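Local coordinates for halohydrin epoxidase A (Corynebacterium sp., PDB 4Z9F), which probably catalyses the removal of hydrogen halide from halohydrins to form epoxides, on a Rossmann-type fold related to the short-chain dehydrogenases/reductases, at residues M1-V6 against G25-C30; Q57-L62 against P110-Q115; G70-T75 against R122-A127; S78-P83 against V129-S134. The protein carries 1 engineered substitution. One frame throughout, in Å; residues are numbered along the deposited sequence.

Contact 1 (M1-V6 against G25-C30)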
loop_
_atom_site.group_PDB
_atom_site.type_symbol
_atom_site.label_atom_id
_atom_site.label_comp_id
_atom_site.label_asym_id
_atom_site.label_seq_id
_atom_site.Cartn_x
_atom_site.Cartn_y
_atom_site.Cartn_z
ATOM N N MET C 1 20.605 9.477 -32.820
ATOM C CA MET C 1 19.690 8.452 -32.332
ATOM C C MET C 1 19.930 8.177 -30.855
ATOM O O MET C 1 21.080 8.100 -30.403
ATOM C CB MET C 1 19.845 7.158 -33.139
ATOM C CG MET C 1 19.226 7.211 -34.527
ATOM S SD MET C 1 19.389 5.648 -35.408
ATOM C CE MET C 1 17.892 4.797 -34.896
ATOM N N LYS C 2 18.835 8.029 -30.109
ATOM C CA LYS C 2 18.933 7.715 -28.693
ATOM C C LYS C 2 19.347 6.264 -28.506
ATOM O O LYS C 2 18.949 5.383 -29.271
ATOM C CB LYS C 2 17.597 7.986 -27.997
ATOM C CG LYS C 2 17.173 9.445 -28.057
ATOM C CD LYS C 2 15.841 9.693 -27.368
ATOM C CE LYS C 2 15.564 11.186 -27.220
ATOM N NZ LYS C 2 14.182 11.455 -26.726
ATOM N N ILE C 3 20.159 6.017 -27.487
ATOM C CA ILE C 3 20.630 4.675 -27.169
ATOM C C ILE C 3 19.812 4.144 -26.006
ATOM O O ILE C 3 19.584 4.860 -25.018
ATOM C CB ILE C 3 22.125 4.667 -26.820
ATOM C CG1 ILE C 3 22.915 5.555 -27.797
ATOM C CG2 ILE C 3 22.647 3.242 -26.810
ATOM C CD1 ILE C 3 22.698 5.217 -29.241
ATOM N N ALA C 4 19.365 2.899 -26.123
ATOM C CA ALA C 4 18.741 2.180 -25.026
ATOM C C ALA C 4 19.497 0.887 -24.781
ATOM O O ALA C 4 20.056 0.286 -25.709
ATOM C CB ALA C 4 17.262 1.872 -25.312
ATOM N N LEU C 5 19.548 0.490 -23.516
ATOM C CA LEU C 5 20.075 -0.796 -23.101
ATOM C C LEU C 5 18.903 -1.617 -22.573
ATOM O O LEU C 5 18.118 -1.119 -21.761
ATOM C CB LEU C 5 21.150 -0.633 -22.028
ATOM C CG LEU C 5 21.575 -1.899 -21.279
ATOM C CD1 LEU C 5 22.209 -2.929 -22.220
ATOM C CD2 LEU C 5 22.511 -1.560 -20.132
ATOM N N VAL C 6 18.759 -2.843 -23.079
ATOM C CA VAL C 6 17.706 -3.769 -22.658
ATOM C C VAL C 6 18.372 -5.074 -22.256
ATOM O O VAL C 6 19.073 -5.691 -23.068
ATOM C CB VAL C 6 16.672 -4.022 -23.769
ATOM C CG1 VAL C 6 15.650 -5.083 -23.318
ATOM C CG2 VAL C 6 15.988 -2.716 -24.198
ATOM N N GLY C 25 12.675 5.137 -32.660
ATOM C CA GLY C 25 13.851 5.846 -33.113
ATOM C C GLY C 25 15.134 5.564 -32.368
ATOM O O GLY C 25 16.148 6.206 -32.665
ATOM N N TYR C 26 15.131 4.632 -31.420
ATOM C CA TYR C 26 16.329 4.305 -30.659
ATOM C C TYR C 26 17.203 3.285 -31.385
ATOM O O TYR C 26 16.725 2.432 -32.136
ATOM C CB TYR C 26 15.975 3.725 -29.287
ATOM C CG TYR C 26 15.403 4.700 -28.272
ATOM C CD1 TYR C 26 14.177 5.304 -28.482
ATOM C CD2 TYR C 26 16.075 4.971 -27.086
ATOM C CE1 TYR C 26 13.634 6.182 -27.554
ATOM C CE2 TYR C 26 15.541 5.845 -26.147
ATOM C CZ TYR C 26 14.313 6.445 -26.394
ATOM O OH TYR C 26 13.759 7.322 -25.484
ATOM N N THR C 27 18.497 3.357 -31.110
ATOM C CA THR C 27 19.372 2.210 -31.276
ATOM C C THR C 27 19.306 1.417 -29.980
ATOM O O THR C 27 19.631 1.941 -28.907
ATOM C CB THR C 27 20.802 2.651 -31.591
ATOM O OG1 THR C 27 20.790 3.420 -32.795
ATOM C CG2 THR C 27 21.712 1.446 -31.775
ATOM N N VAL C 28 18.862 0.172 -30.067
ATOM C CA VAL C 28 18.668 -0.654 -28.887
ATOM C C VAL C 28 19.842 -1.611 -28.766
ATOM O O VAL C 28 19.970 -2.560 -29.550
ATOM C CB VAL C 28 17.332 -1.402 -28.938
ATOM C CG1 VAL C 28 17.129 -2.156 -27.637
ATOM C CG2 VAL C 28 16.186 -0.407 -29.197
ATOM N N VAL C 29 20.694 -1.368 -27.773
ATOM C CA VAL C 29 21.790 -2.264 -27.423
ATOM C C VAL C 29 21.267 -3.317 -26.447
ATOM O O VAL C 29 20.679 -2.977 -25.414
ATOM C CB VAL C 29 22.954 -1.471 -26.805
ATOM C CG1 VAL C 29 24.068 -2.388 -26.421
ATOM C CG2 VAL C 29 23.428 -0.396 -27.764
ATOM N N CYS C 30 21.498 -4.596 -26.757
ATOM C CA CYS C 30 20.800 -5.701 -26.110
ATOM C C CYS C 30 21.755 -6.663 -25.420
ATOM O O CYS C 30 22.792 -7.035 -25.979
ATOM C CB CYS C 30 19.964 -6.477 -27.137
ATOM S SG CYS C 30 18.671 -5.492 -27.876
#
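The Tyr26 ring lies against the side chain of Lys2, and this crossing opens a parallel strand pair. With CG anti to its carbonyl carbon (chi1 -71°), the ring slants across Lys2 so that Lys2 CB stands over one face, 3.7 Å from the Tyr26 ring centroid, in a CH-pi contact. The lysine chain runs on extended, passing its CD beside Tyr26 OH, while Ala4 CB meets Tyr26 CD2 at 3.8 Å. Met1 crosses Thr27 at about a right angle; its chain bends at chi3 (89°) and lays the CE methyl on Gly25 O, 3.2 Å away. Gly25, with positive phi, ends helix 14-23 in a Schellman motif.

From here the backbones pair in register, Ile3 with Thr27 through Val6 with Cys30. Thr27 N donates to Lys2 O and Val29 N to Ala4 O (2.7 Å), both nearly along the C=O axis. In return Ala4 N reaches Thr27 O with the straightest N-H of the four (167°), and Val6 N reaches Val29 O. On one face Ile3 CG2 meets Val29 CG2 at 3.8 Å, the two side chains crossing obliquely; on the other Val6 CG2 meets Val28 CG1 at 3.7 Å.

The pair belongs to the first beta-alpha-beta unit of a Rossmann-type fold. Helix 14-23 packs Leu21 on Ala4 and Val28, helix 62-67 covers Ile3, Leu5 and Val29 on the other face, and strand 73-79 continues the sheet beside 3-6, its Asp74 accepting a hydrogen bond from Tyr26 OH.

Contact 2 (Q57-L62 against P110-Q115)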
loop_
_atom_site.group_PDB
_atom_site.type_symbol
_atom_site.label_atom_id
_atom_site.label_comp_id
_atom_site.label_asym_id
_atom_site.label_seq_id
_atom_site.Cartn_x
_atom_site.Cartn_y
_atom_site.Cartn_z
ATOM N N GLN C 57 28.317 -10.413 -20.230
ATOM C CA GLN C 57 27.346 -11.103 -19.396
ATOM C C GLN C 57 27.306 -10.591 -17.969
ATOM O O GLN C 57 26.342 -10.883 -17.254
ATOM C CB GLN C 57 27.645 -12.612 -19.368
ATOM C CG GLN C 57 27.490 -13.277 -20.723
ATOM C CD GLN C 57 26.087 -13.114 -21.259
ATOM O OE1 GLN C 57 25.114 -13.458 -20.585
ATOM N NE2 GLN C 57 25.969 -12.555 -22.457
ATOM N N LYS C 58 28.343 -9.825 -17.532
ATOM C CA LYS C 58 28.274 -9.394 -16.144
ATOM C C LYS C 58 27.471 -8.101 -16.034
ATOM O O LYS C 58 27.604 -7.212 -16.879
ATOM C CB LYS C 58 29.672 -9.200 -15.569
ATOM C CG LYS C 58 30.390 -10.520 -15.324
ATOM C CD LYS C 58 31.800 -10.312 -14.802
ATOM C CE LYS C 58 32.528 -11.640 -14.681
ATOM N NZ LYS C 58 34.010 -11.471 -14.661
ATOM N N PRO C 59 26.605 -7.988 -15.026
ATOM C CA PRO C 59 25.745 -6.802 -14.956
ATOM C C PRO C 59 26.526 -5.513 -14.794
ATOM O O PRO C 59 26.123 -4.490 -15.354
ATOM C CB PRO C 59 24.851 -7.090 -13.742
ATOM C CG PRO C 59 25.645 -8.037 -12.907
ATOM C CD PRO C 59 26.419 -8.887 -13.872
ATOM N N GLU C 60 27.642 -5.532 -14.058
ATOM C CA GLU C 60 28.416 -4.315 -13.827
ATOM C C GLU C 60 29.155 -3.841 -15.066
ATOM O O GLU C 60 29.687 -2.726 -15.058
ATOM C CB GLU C 60 29.424 -4.534 -12.699
ATOM C CG GLU C 60 30.447 -5.618 -13.009
ATOM C CD GLU C 60 30.140 -6.944 -12.332
ATOM O OE1 GLU C 60 31.056 -7.510 -11.696
ATOM O OE2 GLU C 60 28.988 -7.423 -12.423
ATOM N N ARG C 61 29.215 -4.653 -16.121
ATOM C CA ARG C 61 29.951 -4.283 -17.322
ATOM C C ARG C 61 29.057 -3.888 -18.487
ATOM O O ARG C 61 29.570 -3.396 -19.498
ATOM C CB ARG C 61 30.881 -5.432 -17.743
ATOM C CG ARG C 61 32.054 -5.627 -16.787
ATOM C CD ARG C 61 32.749 -6.962 -16.974
ATOM N NE ARG C 61 33.877 -7.107 -16.054
ATOM C CZ ARG C 61 34.913 -7.917 -16.258
ATOM N NH1 ARG C 61 34.971 -8.670 -17.351
ATOM N NH2 ARG C 61 35.892 -7.976 -15.363
ATOM N N LEU C 62 27.736 -4.048 -18.364
ATOM C CA LEU C 62 26.846 -3.771 -19.486
ATOM C C LEU C 62 26.835 -2.300 -19.875
ATOM O O LEU C 62 26.664 -1.975 -21.055
ATOM C CB LEU C 62 25.421 -4.214 -19.149
ATOM C CG LEU C 62 25.267 -5.711 -18.928
ATOM C CD1 LEU C 62 23.825 -6.007 -18.584
ATOM C CD2 LEU C 62 25.724 -6.485 -20.176
ATOM N N PRO C 110 20.122 -6.552 -10.847
ATOM C CA PRO C 110 19.738 -5.163 -11.139
ATOM C C PRO C 110 20.439 -4.134 -10.254
ATOM O O PRO C 110 20.719 -3.030 -10.730
ATOM C CB PRO C 110 18.214 -5.157 -10.931
ATOM C CG PRO C 110 17.917 -6.395 -10.119
ATOM C CD PRO C 110 18.955 -7.392 -10.506
ATOM N N ILE C 111 20.755 -4.454 -8.996
ATOM C CA ILE C 111 21.470 -3.496 -8.148
ATOM C C ILE C 111 22.867 -3.220 -8.703
ATOM O O ILE C 111 23.302 -2.067 -8.796
ATOM C CB ILE C 111 21.533 -4.003 -6.697
ATOM C CG1 ILE C 111 20.196 -3.753 -5.998
ATOM C CG2 ILE C 111 22.664 -3.311 -5.939
ATOM C CD1 ILE C 111 20.092 -4.412 -4.640
ATOM N N LEU C 112 23.595 -4.278 -9.073
ATOM C CA LEU C 112 24.931 -4.096 -9.637
ATOM C C LEU C 112 24.874 -3.331 -10.951
ATOM O O LEU C 112 25.757 -2.515 -11.238
ATOM C CB LEU C 112 25.621 -5.451 -9.842
ATOM C CG LEU C 112 25.993 -6.252 -8.592
ATOM C CD1 LEU C 112 26.741 -7.517 -8.974
ATOM C CD2 LEU C 112 26.805 -5.415 -7.615
ATOM N N LEU C 113 23.852 -3.594 -11.773
ATOM C CA LEU C 113 23.672 -2.828 -13.002
ATOM C C LEU C 113 23.413 -1.359 -12.694
ATOM O O LEU C 113 24.082 -0.474 -13.236
ATOM C CB LEU C 113 22.523 -3.406 -13.823
ATOM C CG LEU C 113 22.047 -2.571 -15.016
ATOM C CD1 LEU C 113 23.171 -2.416 -16.031
ATOM C CD2 LEU C 113 20.855 -3.229 -15.679
ATOM N N LEU C 114 22.437 -1.080 -11.820
ATOM C CA LEU C 114 22.148 0.306 -11.451
ATOM C C LEU C 114 23.374 0.997 -10.854
ATOM O O LEU C 114 23.653 2.156 -11.181
ATOM C CB LEU C 114 20.968 0.359 -10.471
ATOM C CG LEU C 114 20.597 1.735 -9.912
ATOM C CD1 LEU C 114 20.106 2.674 -11.008
ATOM C CD2 LEU C 114 19.567 1.616 -8.789
ATOM N N GLN C 115 24.110 0.304 -9.974
ATOM C CA GLN C 115 25.290 0.901 -9.345
ATOM C C GLN C 115 26.276 1.374 -10.400
ATOM O O GLN C 115 26.783 2.501 -10.335
ATOM C CB GLN C 115 25.962 -0.103 -8.394
ATOM C CG GLN C 115 27.257 0.399 -7.742
ATOM C CD GLN C 115 27.948 -0.636 -6.845
ATOM O OE1 GLN C 115 28.237 -1.755 -7.272
ATOM N NE2 GLN C 115 28.234 -0.248 -5.594
#
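Pro59 rests its ring on the helix at Leu112 and Leu113. Its CG atom approaches Leu112 CB to 4.0 Å, the ring and the leucine lying side by side and pointing the same way, while Pro59 CB is 4.4 Å from Leu113 CB. Leu113 directs its CD1 methyl to the turn, where it lies 3.7 Å from Pro59 O and 4.2 Å from Leu62 CB. Glu60 runs alongside Leu112, bringing OE2 to 4.1 Å from Leu112 CD1.

Torsions set the two leucines apart. Leu112 has CG anti to its carbonyl carbon (chi1 -67°), whereas Leu113 has CG anti to its backbone N (chi1 170°), so Leu112 meets Pro59 CG while Leu113 sends CD1 to Pro59 O and Leu62. The turn is tied by Arg61 N to Lys58 O, with a weak bond from Leu62 N to Pro59 O, and on the helix Leu114 N binds Pro110 O.

The 57-62 loop leads from strand 52-53 into helix 62-67. Helix 96-123 touches Ile76 and Ser78 of strand 73-79 through Leu113, faces helix 147-165 through Ile111 and Leu114, and meets a second subunit, where Gln115 NE2 bonds to Ile91 O and Thr94 O.

Contact 3 (G70-T75 against R122-A127)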
loop_
_atom_site.group_PDB
_atom_site.type_symbol
_atom_site.label_atom_id
_atom_site.label_comp_id
_atom_site.label_asym_id
_atom_site.label_seq_id
_atom_site.Cartn_x
_atom_site.Cartn_y
_atom_site.Cartn_z
ATOM N N GLY C 70 27.826 4.421 -28.481
ATOM C CA GLY C 70 27.167 5.713 -28.486
ATOM C C GLY C 70 27.701 6.551 -27.346
ATOM O O GLY C 70 28.416 6.060 -26.467
ATOM N N GLU C 71 27.328 7.833 -27.366
ATOM C CA GLU C 71 27.918 8.786 -26.430
ATOM C C GLU C 71 27.192 8.829 -25.085
ATOM O O GLU C 71 27.819 9.129 -24.064
ATOM C CB GLU C 71 27.954 10.187 -27.054
ATOM C CG GLU C 71 26.628 10.951 -27.017
ATOM C CD GLU C 71 26.815 12.471 -26.918
ATOM O OE1 GLU C 71 25.800 13.169 -26.675
ATOM O OE2 GLU C 71 27.967 12.950 -27.081
ATOM N N ALA C 72 25.889 8.543 -25.053
ATOM C CA ALA C 72 25.143 8.561 -23.799
ATOM C C ALA C 72 23.980 7.584 -23.879
ATOM O O ALA C 72 23.382 7.407 -24.944
ATOM C CB ALA C 72 24.617 9.966 -23.475
ATOM N N ILE C 73 23.664 6.962 -22.745
ATOM C CA ILE C 73 22.505 6.079 -22.630
ATOM C C ILE C 73 21.304 6.920 -22.210
ATOM O O ILE C 73 21.342 7.593 -21.174
ATOM C CB ILE C 73 22.763 4.950 -21.619
ATOM C CG1 ILE C 73 23.943 4.090 -22.056
ATOM C CG2 ILE C 73 21.520 4.048 -21.469
ATOM C CD1 ILE C 73 24.372 3.105 -20.991
ATOM N N ASP C 74 20.233 6.874 -23.006
ATOM C CA ASP C 74 19.003 7.592 -22.697
ATOM C C ASP C 74 18.085 6.785 -21.781
ATOM O O ASP C 74 17.458 7.354 -20.880
ATOM C CB ASP C 74 18.264 7.948 -23.999
ATOM C CG ASP C 74 16.859 8.513 -23.763
ATOM O OD1 ASP C 74 16.695 9.760 -23.800
ATOM O OD2 ASP C 74 15.901 7.713 -23.578
ATOM N N THR C 75 17.997 5.474 -22.001
ATOM C CA THR C 75 17.087 4.608 -21.261
ATOM C C THR C 75 17.729 3.251 -21.024
ATOM O O THR C 75 18.359 2.680 -21.926
ATOM C CB THR C 75 15.760 4.429 -22.016
ATOM O OG1 THR C 75 15.117 5.701 -22.160
ATOM C CG2 THR C 75 14.840 3.456 -21.277
ATOM N N ARG C 122 24.725 10.192 -14.622
ATOM C CA ARG C 122 24.746 11.542 -14.063
ATOM C C ARG C 122 25.560 12.481 -14.944
ATOM O O ARG C 122 25.127 13.597 -15.245
ATOM C CB ARG C 122 25.304 11.536 -12.638
ATOM C CG ARG C 122 25.527 12.962 -12.104
ATOM C CD ARG C 122 25.400 13.041 -10.600
ATOM N NE ARG C 122 26.253 12.051 -9.968
ATOM C CZ ARG C 122 25.841 11.109 -9.131
ATOM N NH1 ARG C 122 26.723 10.259 -8.640
ATOM N NH2 ARG C 122 24.564 11.014 -8.778
ATOM N N ALA C 123 26.746 12.035 -15.370
ATOM C CA ALA C 123 27.608 12.881 -16.197
ATOM C C ALA C 123 26.919 13.284 -17.497
ATOM O O ALA C 123 27.093 14.409 -17.980
ATOM C CB ALA C 123 28.929 12.165 -16.486
ATOM N N ALA C 124 26.131 12.389 -18.081
ATOM C CA ALA C 124 25.466 12.741 -19.326
ATOM C C ALA C 124 24.215 13.574 -19.113
ATOM O O ALA C 124 23.570 13.944 -20.098
ATOM C CB ALA C 124 25.120 11.480 -20.127
ATOM N N GLY C 125 23.850 13.871 -17.869
ATOM C CA GLY C 125 22.695 14.708 -17.604
ATOM C C GLY C 125 21.384 13.969 -17.452
ATOM O O GLY C 125 20.324 14.571 -17.672
ATOM N N GLY C 126 21.420 12.686 -17.112
ATOM C CA GLY C 126 20.234 11.944 -16.734
ATOM C C GLY C 126 19.867 10.883 -17.757
ATOM O O GLY C 126 20.472 10.755 -18.825
ATOM N N ALA C 127 18.827 10.127 -17.397
ATOM C CA ALA C 127 18.335 9.012 -18.193
ATOM C C ALA C 127 17.122 8.412 -17.500
ATOM O O ALA C 127 16.762 8.832 -16.395
ATOM C CB ALA C 127 19.396 7.927 -18.388
HETATM O O HOH W 1 22.823 9.190 -19.698
#
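This is a small, partly buried contact at the N-terminal ends of two neighbouring inner strands of the parallel sheet, where the turn leaving helix 96-123 passes the entry to strand 73-79. Three alanine methyls and one water carry it. Ala72 CB and Ala124 CB meet tip to tip at 3.7 Å, each directed toward the other segment. Farther along, Ala127 CB packs against two carbonyl oxygens, 3.2 Å from Asp74 O and 3.4 Å from Ile73 O. Between these points water 1 spans two carbonyls, donating to Ile73 O (2.6 Å) and to Gly126 O (3.0 Å).

The turn is shaped by glycines. Gly125 and Gly126 both have positive phi (90° and 112°), and Gly125 ends the helix in a Schellman motif, its N bound to Arg122 O. Asp74 turns away from the contact: its OD2 accepts from Thr75 OG1 (2.6 Å), met from above the carboxylate plane, while OD1 forms a salt bridge with Arg226. Arg122 pairs with Asp168 and with Glu92 of a second subunit. A helix running through a glycine turn into the next parallel strand closes a beta-alpha-beta crossover of the Rossmann-type fold.

Contact 4 (S78-P83 against V129-S134)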
loop_
_atom_site.group_PDB
_atom_site.type_symbol
_atom_site.label_atom_id
_atom_site.label_comp_id
_atom_site.label_asym_id
_atom_site.label_seq_id
_atom_site.Cartn_x
_atom_site.Cartn_y
_atom_site.Cartn_z
ATOM N N SER C 78 15.797 -2.561 -17.378
ATOM C CA SER C 78 16.352 -3.656 -16.588
ATOM C C SER C 78 15.299 -4.751 -16.540
ATOM O O SER C 78 14.463 -4.799 -15.640
ATOM C CB SER C 78 16.730 -3.185 -15.195
ATOM O OG SER C 78 17.387 -4.218 -14.488
ATOM N N ASN C 79 15.346 -5.636 -17.529
ATOM C CA ASN C 79 14.310 -6.643 -17.750
ATOM C C ASN C 79 14.774 -7.951 -17.112
ATOM O O ASN C 79 15.225 -8.889 -17.773
ATOM C CB ASN C 79 14.040 -6.761 -19.244
ATOM C CG ASN C 79 13.181 -7.939 -19.601
ATOM O OD1 ASN C 79 12.017 -8.034 -19.195
ATOM N ND2 ASN C 79 13.739 -8.839 -20.398
ATOM N N ASP C 80 14.668 -8.011 -15.790
ATOM C CA ASP C 80 15.187 -9.148 -15.051
ATOM C C ASP C 80 14.157 -10.271 -15.008
ATOM O O ASP C 80 12.952 -10.023 -14.944
ATOM C CB ASP C 80 15.594 -8.711 -13.645
ATOM C CG ASP C 80 16.601 -7.564 -13.681
ATOM O OD1 ASP C 80 17.779 -7.838 -13.997
ATOM O OD2 ASP C 80 16.215 -6.396 -13.434
ATOM N N TYR C 81 14.648 -11.506 -15.077
ATOM C CA TYR C 81 13.799 -12.688 -15.100
ATOM C C TYR C 81 14.648 -13.874 -14.671
ATOM O O TYR C 81 15.878 -13.803 -14.654
ATOM C CB TYR C 81 13.188 -12.912 -16.489
ATOM C CG TYR C 81 13.929 -13.951 -17.307
ATOM C CD1 TYR C 81 13.383 -15.213 -17.521
ATOM C CD2 TYR C 81 15.186 -13.684 -17.837
ATOM C CE1 TYR C 81 14.064 -16.176 -18.256
ATOM C CE2 TYR C 81 15.867 -14.636 -18.575
ATOM C CZ TYR C 81 15.299 -15.875 -18.784
ATOM O OH TYR C 81 15.982 -16.822 -19.508
ATOM N N ILE C 82 13.979 -14.951 -14.277
ATOM C CA ILE C 82 14.680 -16.194 -13.973
ATOM C C ILE C 82 13.964 -17.290 -14.758
ATOM O O ILE C 82 12.742 -17.200 -14.961
ATOM C CB ILE C 82 14.744 -16.457 -12.454
ATOM C CG1 ILE C 82 15.694 -17.621 -12.138
ATOM C CG2 ILE C 82 13.345 -16.691 -11.863
ATOM C CD1 ILE C 82 16.123 -17.705 -10.685
ATOM N N PRO C 83 14.680 -18.283 -15.292
ATOM C CA PRO C 83 14.009 -19.324 -16.085
ATOM C C PRO C 83 12.974 -20.072 -15.256
ATOM O O PRO C 83 13.240 -20.496 -14.126
ATOM C CB PRO C 83 15.165 -20.237 -16.519
ATOM C CG PRO C 83 16.348 -19.304 -16.601
ATOM C CD PRO C 83 16.149 -18.346 -15.439
ATOM N N VAL C 129 15.654 4.708 -16.098
ATOM C CA VAL C 129 15.992 3.345 -15.755
ATOM C C VAL C 129 14.670 2.700 -15.360
ATOM O O VAL C 129 14.061 3.091 -14.352
ATOM C CB VAL C 129 17.035 3.266 -14.631
ATOM C CG1 VAL C 129 17.487 1.842 -14.409
ATOM C CG2 VAL C 129 18.251 4.166 -14.950
ATOM N N ILE C 130 14.202 1.760 -16.182
ATOM C CA ILE C 130 12.902 1.120 -16.006
ATOM C C ILE C 130 13.143 -0.327 -15.620
ATOM O O ILE C 130 13.760 -1.082 -16.381
ATOM C CB ILE C 130 12.055 1.216 -17.281
ATOM C CG1 ILE C 130 11.850 2.680 -17.651
ATOM C CG2 ILE C 130 10.708 0.522 -17.082
ATOM C CD1 ILE C 130 11.459 2.889 -19.062
ATOM N N PHE C 131 12.662 -0.718 -14.443
ATOM C CA PHE C 131 12.849 -2.068 -13.941
ATOM C C PHE C 131 11.586 -2.873 -14.219
ATOM O O PHE C 131 10.488 -2.470 -13.816
ATOM C CB PHE C 131 13.168 -2.055 -12.445
ATOM C CG PHE C 131 14.517 -1.482 -12.126
ATOM C CD1 PHE C 131 14.711 -0.106 -12.056
ATOM C CD2 PHE C 131 15.592 -2.321 -11.872
ATOM C CE1 PHE C 131 15.967 0.424 -11.743
ATOM C CE2 PHE C 131 16.853 -1.795 -11.575
ATOM C CZ PHE C 131 17.035 -0.424 -11.506
ATOM N N ILE C 132 11.732 -3.986 -14.931
ATOM C CA ILE C 132 10.615 -4.905 -15.121
ATOM C C ILE C 132 10.638 -5.887 -13.965
ATOM O O ILE C 132 11.598 -6.648 -13.802
ATOM C CB ILE C 132 10.689 -5.634 -16.471
ATOM C CG1 ILE C 132 11.055 -4.668 -17.599
ATOM C CG2 ILE C 132 9.351 -6.345 -16.753
ATOM C CD1 ILE C 132 10.004 -3.634 -17.991
ATOM N N THR C 133 9.585 -5.855 -13.145
ATOM C CA THR C 133 9.541 -6.670 -11.942
ATOM C C THR C 133 8.373 -7.638 -12.081
ATOM O O THR C 133 8.369 -8.477 -12.989
ATOM C CB THR C 133 9.440 -5.781 -10.691
ATOM O OG1 THR C 133 8.212 -5.037 -10.691
ATOM C CG2 THR C 133 10.609 -4.779 -10.681
ATOM N N SER C 134 7.357 -7.501 -11.240
ATOM C CA SER C 134 6.238 -8.432 -11.280
ATOM C C SER C 134 5.123 -7.849 -10.431
ATOM O O SER C 134 5.372 -7.022 -9.551
ATOM C CB SER C 134 6.629 -9.810 -10.753
ATOM O OG SER C 134 5.478 -10.634 -10.671
HETATM O O HOH W 2 13.934 -5.810 -12.363
#
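Val129 begins the run of strand 127-132 along strand 73-79, a parallel pair in the middle of the Rossmann-type sheet; the centre of the contact lies about 3 Å from the centre of the chain. Ile130 offers its carbonyl: Ser78 N donates to Ile130 O at 2.7 Å, in the carbonyl plane. Phe131 pairs with Ser78, and its ring, with CG anti to the carbonyl carbon (chi1 -69°), comes obliquely to the serine, where Phe131 CD2 lies 3.6 Å from Ser78 CB. On the same face helix 96-123 adds Pro110, and helix 147-165 adds Thr154 and Val158. Ile132 N returns a bond to Ser78 O (2.9 Å); the donor sits 37° above the carbonyl plane.

Ile132 turns its side chain to the other face and crosses Asn79 obliquely, with CG1 3.8 Å from Asn79 OD1. That amide is pinned elsewhere, ND2 to His11 O and OD1 to Ala13 N, so it presents a fixed surface to the isoleucine. Beyond Ile132 the chain leaves the strand, and Thr133 OG1 is hydrogen-bonded to Ile175 O of strand 170-177.

The C-terminal ends of these strands are where Rossmann-type folds usually place their binding site. Here Ser78 OG, anti to its backbone N (chi1 -174°), donates to the syn lone pair of Asp80 OD2 at 2.7 Å, and water 2 lies within hydrogen-bonding distance of both Asp80 OD2 (2.6 Å) and Ile132 O (2.9 Å).

How the contacts relate
Contacts 1, 3 and 4 all reach one parallel sheet, in which strands 27-30, 3-6, 73-79 and 127-132 lie next to one another in that order; contact 2 sets the 57-62 loop against helix 96-123, which links the last two of these strands. Along the chain contact 1 closes first, whereas contacts 2, 3 and 4 interleave. Contacts 3 and 4 lie toward opposite ends of strand 73-79, their centres about 20 Å apart. Contact 1 joins contact 3 through Ile3 O and Asp74 N, with centres about 11 Å apart, and Pro110 of contact 2 packs on Asp80 and Phe131 of contact 4. Together they tie successive beta-alpha-beta units into one Rossmann-type core.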